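Local coordinates for citrate synthase (Mycobacterium tuberculosis, PDB 4TVM), which catalyses the condensation of oxaloacetate with acetyl-CoA and water to citrate and free CoA, a reaction of the Krebs cycle, at residues A169-I174 and F387-L392; R70-P75 and C89-Y94. All coordinates share one frame; numbering follows the deposited sequence.

Contact 1 (A169-I174 and F387-L392). With OAA (oxaloacetate ion), chain B.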
loop_
_atom_site.group_PDB
_atom_site.type_symbol
_atom_site.label_atom_id
_atom_site.label_comp_id
_atom_site.label_asym_id
_atom_site.label_seq_id
_atom_site.Cartn_x
_atom_site.Cartn_y
_atom_site.Cartn_z
ATOM N N ALA A 169 -9.296 17.417 -6.959
ATOM C CA ALA A 169 -8.811 18.700 -7.520
ATOM C C ALA A 169 -7.324 18.705 -7.673
ATOM O O ALA A 169 -6.822 19.048 -8.726
ATOM C CB ALA A 169 -9.210 19.878 -6.657
ATOM N N LYS A 170 -6.618 18.361 -6.601
ATOM C CA LYS A 170 -5.169 18.581 -6.547
ATOM C C LYS A 170 -4.293 17.520 -7.200
ATOM O O LYS A 170 -3.146 17.809 -7.509
ATOM C CB LYS A 170 -4.712 18.757 -5.118
ATOM C CG LYS A 170 -5.424 19.889 -4.447
ATOM C CD LYS A 170 -4.782 20.244 -3.123
ATOM C CE LYS A 170 -5.195 21.667 -2.751
ATOM N NZ LYS A 170 -6.408 21.619 -1.916
ATOM N N LEU A 171 -4.814 16.317 -7.411
ATOM C CA LEU A 171 -4.005 15.259 -7.982
ATOM C C LEU A 171 -3.648 15.451 -9.433
ATOM O O LEU A 171 -2.547 15.076 -9.825
ATOM C CB LEU A 171 -4.667 13.933 -7.831
ATOM C CG LEU A 171 -3.633 12.827 -8.066
ATOM C CD1 LEU A 171 -2.941 12.522 -6.775
ATOM C CD2 LEU A 171 -4.282 11.564 -8.588
ATOM N N PRO A 172 -4.562 16.034 -10.249
ATOM C CA PRO A 172 -4.059 16.387 -11.573
ATOM C C PRO A 172 -3.030 17.469 -11.553
ATOM O O PRO A 172 -2.101 17.428 -12.335
ATOM C CB PRO A 172 -5.298 16.907 -12.259
ATOM C CG PRO A 172 -6.357 16.039 -11.710
ATOM C CD PRO A 172 -6.039 16.115 -10.252
ATOM N N THR A 173 -3.186 18.439 -10.670
ATOM C CA THR A 173 -2.188 19.475 -10.516
ATOM C C THR A 173 -0.825 18.919 -10.176
ATOM O O THR A 173 0.162 19.353 -10.730
ATOM C CB THR A 173 -2.592 20.380 -9.380
ATOM O OG1 THR A 173 -3.919 20.865 -9.644
ATOM C CG2 THR A 173 -1.648 21.538 -9.252
ATOM N N ILE A 174 -0.798 17.949 -9.269
ATOM C CA ILE A 174 0.431 17.291 -8.858
ATOM C C ILE A 174 1.078 16.497 -9.974
ATOM O O ILE A 174 2.288 16.465 -10.077
ATOM C CB ILE A 174 0.120 16.300 -7.717
ATOM C CG1 ILE A 174 -0.306 17.057 -6.476
ATOM C CG2 ILE A 174 1.340 15.450 -7.336
ATOM C CD1 ILE A 174 -0.802 16.144 -5.392
ATOM N N PHE A 387 -2.794 6.791 -15.481
ATOM C CA PHE A 387 -3.624 5.718 -14.948
ATOM C C PHE A 387 -4.216 6.070 -13.597
ATOM O O PHE A 387 -5.422 5.905 -13.396
ATOM C CB PHE A 387 -2.815 4.453 -14.841
ATOM C CG PHE A 387 -3.641 3.251 -14.553
ATOM C CD1 PHE A 387 -4.401 3.177 -13.392
ATOM C CD2 PHE A 387 -3.658 2.177 -15.424
ATOM C CE1 PHE A 387 -5.172 2.065 -13.129
ATOM C CE2 PHE A 387 -4.432 1.067 -15.157
ATOM C CZ PHE A 387 -5.198 1.011 -14.021
ATOM N N ALA A 388 -3.385 6.580 -12.670
ATOM C CA ALA A 388 -3.854 6.933 -11.306
ATOM C C ALA A 388 -4.878 8.068 -11.280
ATOM O O ALA A 388 -5.871 8.049 -10.506
ATOM C CB ALA A 388 -2.675 7.310 -10.453
ATOM N N LEU A 389 -4.621 9.085 -12.101
ATOM C CA LEU A 389 -5.564 10.207 -12.234
ATOM C C LEU A 389 -6.958 9.713 -12.556
ATOM O O LEU A 389 -7.930 10.239 -12.028
ATOM C CB LEU A 389 -5.143 11.142 -13.360
ATOM C CG LEU A 389 -3.926 11.973 -13.068
ATOM C CD1 LEU A 389 -3.754 12.983 -14.173
ATOM C CD2 LEU A 389 -3.977 12.645 -11.676
ATOM N N GLY A 390 -7.048 8.735 -13.460
ATOM C CA GLY A 390 -8.338 8.202 -13.909
ATOM C C GLY A 390 -8.938 7.309 -12.865
ATOM O O GLY A 390 -10.122 7.376 -12.589
ATOM N N ARG A 391 -8.109 6.474 -12.260
ATOM C CA ARG A 391 -8.585 5.553 -11.238
ATOM C C ARG A 391 -8.943 6.203 -9.899
ATOM O O ARG A 391 -9.672 5.601 -9.080
ATOM C CB ARG A 391 -7.535 4.474 -11.007
ATOM C CG ARG A 391 -7.928 3.452 -9.978
ATOM C CD ARG A 391 -9.277 2.829 -10.272
ATOM N NE ARG A 391 -9.272 2.140 -11.564
ATOM C CZ ARG A 391 -8.676 0.968 -11.810
ATOM N NH1 ARG A 391 -7.989 0.322 -10.867
ATOM N NH2 ARG A 391 -8.734 0.449 -13.027
ATOM N N LEU A 392 -8.442 7.413 -9.662
ATOM C CA LEU A 392 -8.644 8.061 -8.366
ATOM C C LEU A 392 -10.082 8.003 -7.844
ATOM O O LEU A 392 -10.308 7.728 -6.671
ATOM C CB LEU A 392 -8.156 9.492 -8.443
ATOM C CG LEU A 392 -8.299 10.389 -7.221
ATOM C CD1 LEU A 392 -7.512 9.873 -6.029
ATOM C CD2 LEU A 392 -7.839 11.798 -7.593
HETATM O O1 OAA B . -7.822 -0.934 -15.724
HETATM O O2 OAA B . -6.185 -1.181 -17.204
HETATM O O4 OAA B . -7.437 -5.282 -13.951
HETATM O O5 OAA B . -7.850 -3.806 -12.386
HETATM O O3 OAA B . -6.974 -1.899 -13.641
HETATM C C1 OAA B . -6.906 -1.606 -16.262
HETATM C C2 OAA B . -6.696 -2.998 -15.735
HETATM C C3 OAA B . -7.009 -2.947 -14.261
HETATM C C4 OAA B . -7.420 -4.110 -13.500
#
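L171 and L389 meet through their CD2 methyls, 3.3 Å apart. L392 adds its own CD2, which lies 3.7 Å from L171 CD2. L171 reaches between two side chains three residues apart on the partner helix. Its CG is anti to the backbone N (chi1 -164°), which, with CB already pointing towards that helix, brings CD2 onto the two leucines. P172 flanks the group, with its CG 4.1 Å from L389 CD2. No hydrogen bond crosses; the side chains meet through apolar carbons, and L389 CD2 also lies against the backbone O of L171. The short segments run nearly antiparallel (175°), with axes 10.1 Å apart, and 169-174 kinks at P172, whose ring nitrogen has no hydrogen to give to the preceding turn. F200 of helix 196-205 touches P172 and L389, while L137 and V141 cover L171. R391 NH2 donates to the keto oxygen O3 of oxaloacetate at 3.0 Å (165°), and F387 CZ comes within 3.4 Å of O3, which lies at the ring edge. F387 CE1 sits over one face of the guanidinium, and R391 NE is hydrogen-bonded to H229 O. The leucine interface thus backs a helix of the citrate synthase oxaloacetate pocket.

Contact 2 (R70-P75 and C89-Y94)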
loop_
_atom_site.group_PDB
_atom_site.type_symbol
_atom_site.label_atom_id
_atom_site.label_comp_id
_atom_site.label_asym_id
_atom_site.label_seq_id
_atom_site.Cartn_x
_atom_site.Cartn_y
_atom_site.Cartn_z
ATOM N N ARG A 70 -20.040 -2.222 -15.824
ATOM C CA ARG A 70 -20.906 -1.107 -15.432
ATOM C C ARG A 70 -20.459 -0.321 -14.195
ATOM O O ARG A 70 -20.008 -0.908 -13.215
ATOM C CB ARG A 70 -22.260 -1.668 -15.134
ATOM C CG ARG A 70 -23.039 -2.050 -16.386
ATOM C CD ARG A 70 -24.158 -3.023 -16.033
ATOM N NE ARG A 70 -24.559 -3.792 -17.192
ATOM C CZ ARG A 70 -25.134 -4.990 -17.132
ATOM N NH1 ARG A 70 -25.348 -5.588 -15.949
ATOM N NH2 ARG A 70 -25.468 -5.591 -18.271
ATOM N N TYR A 71 -20.605 0.997 -14.212
ATOM C CA TYR A 71 -20.419 1.771 -12.974
ATOM C C TYR A 71 -21.798 2.126 -12.424
ATOM O O TYR A 71 -22.553 2.891 -13.040
ATOM C CB TYR A 71 -19.627 3.056 -13.196
ATOM C CG TYR A 71 -18.247 2.911 -13.833
ATOM C CD1 TYR A 71 -17.437 1.807 -13.615
ATOM C CD2 TYR A 71 -17.732 3.940 -14.585
ATOM C CE1 TYR A 71 -16.143 1.728 -14.175
ATOM C CE2 TYR A 71 -16.481 3.861 -15.160
ATOM C CZ TYR A 71 -15.688 2.765 -14.941
ATOM O OH TYR A 71 -14.470 2.749 -15.544
ATOM N N ARG A 72 -22.124 1.542 -11.274
ATOM C CA ARG A 72 -23.396 1.782 -10.602
ATOM C C ARG A 72 -24.586 1.359 -11.466
ATOM O O ARG A 72 -25.680 1.907 -11.355
ATOM C CB ARG A 72 -23.509 3.244 -10.163
ATOM C CG ARG A 72 -22.334 3.723 -9.314
ATOM C CD ARG A 72 -22.389 3.095 -7.936
ATOM N NE ARG A 72 -21.566 3.759 -6.926
ATOM C CZ ARG A 72 -21.539 3.399 -5.632
ATOM N NH1 ARG A 72 -22.307 2.396 -5.183
ATOM N NH2 ARG A 72 -20.745 4.042 -4.772
ATOM N N GLY A 73 -24.382 0.343 -12.283
ATOM C CA GLY A 73 -25.449 -0.212 -13.120
ATOM C C GLY A 73 -25.371 0.258 -14.557
ATOM O O GLY A 73 -26.011 -0.339 -15.428
ATOM N N TYR A 74 -24.612 1.327 -14.815
ATOM C CA TYR A 74 -24.582 1.965 -16.125
ATOM C C TYR A 74 -23.457 1.422 -16.986
ATOM O O TYR A 74 -22.325 1.387 -16.545
ATOM C CB TYR A 74 -24.372 3.449 -15.970
ATOM C CG TYR A 74 -25.453 4.147 -15.203
ATOM C CD1 TYR A 74 -26.720 4.330 -15.764
ATOM C CD2 TYR A 74 -25.218 4.654 -13.925
ATOM C CE1 TYR A 74 -27.725 4.977 -15.070
ATOM C CE2 TYR A 74 -26.213 5.313 -13.228
ATOM C CZ TYR A 74 -27.458 5.477 -13.804
ATOM O OH TYR A 74 -28.448 6.142 -13.133
ATOM N N PRO A 75 -23.757 1.016 -18.226
ATOM C CA PRO A 75 -22.647 0.450 -19.001
ATOM C C PRO A 75 -21.606 1.467 -19.484
ATOM O O PRO A 75 -21.899 2.652 -19.649
ATOM C CB PRO A 75 -23.354 -0.250 -20.179
ATOM C CG PRO A 75 -24.714 -0.580 -19.644
ATOM C CD PRO A 75 -25.078 0.613 -18.783
ATOM N N CYS A 89 -16.868 10.541 -11.800
ATOM C CA CYS A 89 -16.377 10.682 -10.414
ATOM C C CYS A 89 -17.547 10.734 -9.499
ATOM O O CYS A 89 -17.648 9.976 -8.563
ATOM C CB CYS A 89 -15.578 11.985 -10.213
ATOM S SG CYS A 89 -13.954 12.080 -11.040
ATOM N N TYR A 90 -18.447 11.668 -9.746
ATOM C CA TYR A 90 -19.593 11.833 -8.847
ATOM C C TYR A 90 -20.363 10.530 -8.731
ATOM O O TYR A 90 -20.666 10.110 -7.609
ATOM C CB TYR A 90 -20.515 12.927 -9.346
ATOM C CG TYR A 90 -21.723 13.153 -8.468
ATOM C CD1 TYR A 90 -22.691 12.180 -8.336
ATOM C CD2 TYR A 90 -21.896 14.349 -7.770
ATOM C CE1 TYR A 90 -23.792 12.382 -7.541
ATOM C CE2 TYR A 90 -23.003 14.559 -6.985
ATOM C CZ TYR A 90 -23.946 13.574 -6.894
ATOM O OH TYR A 90 -25.048 13.748 -6.121
ATOM N N LEU A 91 -20.661 9.889 -9.876
ATOM C CA LEU A 91 -21.528 8.732 -9.889
ATOM C C LEU A 91 -20.900 7.683 -9.036
ATOM O O LEU A 91 -21.526 7.165 -8.136
ATOM C CB LEU A 91 -21.705 8.212 -11.328
ATOM C CG LEU A 91 -22.118 6.754 -11.577
ATOM C CD1 LEU A 91 -23.617 6.578 -11.353
ATOM C CD2 LEU A 91 -21.744 6.351 -12.994
ATOM N N LEU A 92 -19.649 7.356 -9.325
ATOM C CA LEU A 92 -19.017 6.268 -8.645
ATOM C C LEU A 92 -18.990 6.495 -7.163
ATOM O O LEU A 92 -19.303 5.584 -6.394
ATOM C CB LEU A 92 -17.586 6.163 -9.076
ATOM C CG LEU A 92 -17.234 5.566 -10.414
ATOM C CD1 LEU A 92 -15.808 6.003 -10.657
ATOM C CD2 LEU A 92 -17.348 4.063 -10.376
ATOM N N ILE A 93 -18.556 7.683 -6.757
ATOM C CA ILE A 93 -18.421 7.975 -5.335
ATOM C C ILE A 93 -19.756 7.983 -4.590
ATOM O O ILE A 93 -19.878 7.311 -3.588
ATOM C CB ILE A 93 -17.672 9.301 -5.131
ATOM C CG1 ILE A 93 -16.206 9.106 -5.463
ATOM C CG2 ILE A 93 -17.826 9.839 -3.721
ATOM C CD1 ILE A 93 -15.504 10.394 -5.740
ATOM N N TYR A 94 -20.758 8.703 -5.066
ATOM C CA TYR A 94 -22.021 8.782 -4.313
ATOM C C TYR A 94 -23.068 7.834 -4.852
ATOM O O TYR A 94 -24.161 7.757 -4.326
ATOM C CB TYR A 94 -22.573 10.189 -4.334
ATOM C CG TYR A 94 -21.555 11.205 -3.946
ATOM C CD1 TYR A 94 -21.174 11.347 -2.621
ATOM C CD2 TYR A 94 -20.956 12.012 -4.893
ATOM C CE1 TYR A 94 -20.226 12.272 -2.256
ATOM C CE2 TYR A 94 -19.994 12.923 -4.538
ATOM C CZ TYR A 94 -19.645 13.050 -3.224
ATOM O OH TYR A 94 -18.701 13.955 -2.877
#
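This is a hairpin-to-helix contact, in which the turn joining strands 68-71 and 74-75 packs against the C-terminal end of helix 85-94. Y71 to Y74 form a type I' turn closed by Y71 N to Y74 O and Y74 N to Y71 O; R72 and G73 occupy its corners with positive phi. Against the turn, L91 spreads its two methyls: CD1 lies 3.4 Å from Y74 CE2, at the edge of that ring, and 3.5 Å from R72 CB, whereas CD2 faces Y71 CB at 3.9 Å. L92 CD2 makes an off-centre CH-pi contact with Y71, 4.2 Å from the ring centroid. The Y71 hydroxyl is hydrogen-bonded to I227 O. R72, its chain bent at chi2 (-72°), slides alongside L91 and turns its guanidinium side-on to one backbone oxygen. R72 NE and NH2 donate to L92 O, at 3.0 Å and 2.7 Å, and the oxygen lies close to the guanidinium plane. The NH2 bond is the straighter (149° against 136°), while NH1 makes a weak bond to S58 O. Gripped by two nitrogens, the L92 carbonyl in the last helical turn has a cationic partner, which would probably offset the partial negative charge of this helix end.

From the N terminus, contact 2 comes first: 70-75 meets 89-94 after only 13 intervening residues, mostly helix, closing a short excursion that includes helix 76-82. Contact 1 opens later and closes a far longer loop, bringing helix 159-182 against helix 383-403 across 212 residues. The two are in series, neither nested nor crossing, with centres about 18 Å apart and nearest atoms about 6 Å apart. Helix 383-403 nevertheless relates them: beyond 387-392, P393 packs on C89 and L92, and I396 on I93. Helix 216-229 offers another bridge, since its last residues receive polar groups from both contacts. Y74 and P75 also pack on E422 of the second subunit.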